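Local structure of molybdopterin-guanine dinucleotide biosynthesis protein B (mobB) (Archaeoglobus fulgidus, 2F1R) at the interface of chains A and B. The protein takes part in making the molybdopterin-guanine dinucleotide form of the molybdenum cofactor and probably binds GTP. Sequence-based numbering; all coordinates share one arbitrary frame. Chains: chain A/B, molybdopterin-guanine dinucleotide biosynthesis protein B (mobB).

The interface of chains A and B. Residues chain A 59-62; chain B 23-24, 27, 33, 35.
B:Met23 sends CG anti to its backbone N (chi1 -166°), then bends at chi2 and chi3, so its chain passes the A:Ser59 end of helix 52-59 and curls back until the thioether methyl CE lies 3.8 Å from CB of A:Ala61. CG2 of B:Val35, beside its own backbone N because CG1 takes the anti position (chi1 172°), reaches the same methyl, CB of A:Ala61, at 3.7 Å. One alanine methyl thus meets a helix and a strand side chain of the partner, from directions well under a right angle apart. Near the helix end, CB of A:Ser59 rests 3.9 Å from CB of B:Met23, with the serine hydroxyl OG also against that chain. Beyond A:Ala61 the backbones join edge to edge: A:Asp62 N, opening strand 62-66, donates to B:Val33 O at 3.1 Å, in the carbonyl plane, and B:Val35 N returns a straighter bond to A:Asp62 O at 2.8 Å (160° at H). They pair strand 62-66 of A with strand 33-38 of B across the two-fold interface of the deposited assembly, possibly the biological dimer, which the structure alone does not show. B:Arg27, bent at chi2 and chi3, lays its aliphatic stretch beside A:Gly60, CD standing 4.1 Å from CA of the glycine. A water lies over one face of its guanidinium, offset toward the rim. An alanine in place of B:Arg27 would probably leave A:Gly60 without this flank and the water without that face. That water, 3.1 Å from B:Val33 N, also bonds to B:Val33 O and ties both backbone atoms to the carbonyl O of A:Gly60, 2.8 Å from the water oxygen.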
ATOM      1  N   SER A  59      12.886   4.646  10.215  1.00 15.31           N
ATOM      2  CA  SER A  59      14.270   4.938   9.891  1.00 13.07           C
ATOM      3  C   SER A  59      14.358   5.748   8.602  1.00 13.06           C
ATOM      4  O   SER A  59      15.401   6.314   8.266  1.00 13.32           O
ATOM      5  CB  SER A  59      15.062   3.619   9.802  1.00 12.79           C
ATOM      6  OG  SER A  59      14.757   2.900   8.593  1.00 12.27           O
ATOM      7  N   GLY A  60      13.258   5.855   7.878  1.00 13.06           N
ATOM      8  CA  GLY A  60      13.296   6.697   6.694  1.00 12.82           C
ATOM      9  C   GLY A  60      13.077   6.004   5.365  1.00 12.78           C
ATOM     10  O   GLY A  60      13.203   6.648   4.315  1.00 14.46           O
ATOM     11  N   ALA A  61      12.737   4.712   5.393  1.00 11.18           N
ATOM     12  CA  ALA A  61      12.377   3.958   4.170  1.00 10.61           C
ATOM     13  C   ALA A  61      10.867   3.862   4.011  1.00  9.65           C
ATOM     14  O   ALA A  61      10.148   3.703   5.014  1.00  9.08           O
ATOM     15  CB  ALA A  61      12.990   2.519   4.156  1.00  8.59           C
ATOM     16  N   ASP A  62      10.398   3.967   2.763  1.00  9.21           N
ATOM     17  CA  ASP A  62       9.050   3.507   2.422  1.00 10.07           C
ATOM     18  C   ASP A  62       9.081   1.982   2.372  1.00 11.31           C
ATOM     19  O   ASP A  62      10.141   1.382   2.136  1.00  9.94           O
ATOM     20  CB  ASP A  62       8.622   4.119   1.103  1.00  9.31           C
ATOM     21  CG  ASP A  62       8.428   5.643   1.226  1.00 13.92           C
ATOM     22  OD1 ASP A  62       8.136   6.138   2.379  1.00  9.09           O
ATOM     23  OD2 ASP A  62       8.511   6.329   0.167  1.00 16.19           O
TER
ATOM     24  N   MET B  23      20.034   3.535   7.189  1.00 11.71           N
ATOM     25  CA  MET B  23      19.036   4.342   6.486  1.00 12.67           C
ATOM     26  C   MET B  23      19.236   5.847   6.536  1.00 15.35           C
ATOM     27  O   MET B  23      19.163   6.493   5.483  1.00 14.74           O
ATOM     28  CB  MET B  23      17.598   3.941   6.833  1.00 13.37           C
ATOM     29  CG  MET B  23      16.501   4.535   5.851  1.00 10.15           C
ATOM     30  SD  MET B  23      16.670   3.852   4.179  1.00  2.00           S
ATOM     31  CE  MET B  23      16.752   2.131   4.619  1.00  8.76           C
ATOM     32  N   PRO B  24      19.520   6.413   7.732  1.00 17.73           N
ATOM     33  CA  PRO B  24      19.838   7.869   7.830  1.00 18.64           C
ATOM     34  C   PRO B  24      20.995   8.290   6.941  1.00 19.16           C
ATOM     35  O   PRO B  24      20.941   9.349   6.319  1.00 20.49           O
ATOM     36  CB  PRO B  24      20.247   8.070   9.301  1.00 18.59           C
ATOM     37  CG  PRO B  24      19.667   6.878  10.053  1.00 19.73           C
ATOM     38  CD  PRO B  24      19.497   5.747   9.057  1.00 18.87           C
ATOM     39  N   ARG B  27      19.806   8.206   3.191  1.00 18.38           N
ATOM     40  CA  ARG B  27      18.845   9.293   2.930  1.00 21.45           C
ATOM     41  C   ARG B  27      19.508  10.668   2.964  1.00 23.10           C
ATOM     42  O   ARG B  27      19.190  11.527   2.169  1.00 24.45           O
ATOM     43  CB  ARG B  27      17.685   9.244   3.924  1.00 21.69           C
ATOM     44  CG  ARG B  27      16.959   7.913   3.967  1.00 21.46           C
ATOM     45  CD  ARG B  27      15.528   7.971   3.558  1.00 27.80           C
ATOM     46  NE  ARG B  27      15.339   8.737   2.335  1.00 33.03           N
ATOM     47  CZ  ARG B  27      14.551   9.809   2.236  1.00 34.85           C
ATOM     48  NH1 ARG B  27      13.837  10.230   3.289  1.00 35.67           N
ATOM     49  NH2 ARG B  27      14.481  10.463   1.077  1.00 33.84           N
ATOM     50  N   VAL B  33      14.411   5.760  -0.819  1.00 13.33           N
ATOM     51  CA  VAL B  33      14.653   4.333  -0.598  1.00 11.55           C
ATOM     52  C   VAL B  33      13.371   3.640  -0.229  1.00 11.01           C
ATOM     53  O   VAL B  33      12.606   4.144   0.570  1.00 10.87           O
ATOM     54  CB  VAL B  33      15.705   4.114   0.528  1.00 12.18           C
ATOM     55  CG1 VAL B  33      16.085   2.599   0.693  1.00  9.16           C
ATOM     56  CG2 VAL B  33      16.949   4.954   0.267  1.00 10.55           C
ATOM     57  N   VAL B  35      12.001  -0.391   1.014  1.00  9.43           N
ATOM     58  CA  VAL B  35      12.365  -1.722   1.460  1.00 10.19           C
ATOM     59  C   VAL B  35      11.194  -2.653   1.252  1.00 10.59           C
ATOM     60  O   VAL B  35      10.090  -2.366   1.718  1.00 10.90           O
ATOM     61  CB  VAL B  35      12.759  -1.739   2.959  1.00 10.56           C
ATOM     62  CG1 VAL B  35      12.950  -3.171   3.480  1.00  9.93           C
ATOM     63  CG2 VAL B  35      14.045  -0.887   3.211  1.00 10.56           C
TER
HETATM   64  O   HOH W   1      12.908   6.967   1.553  1.00 16.13           O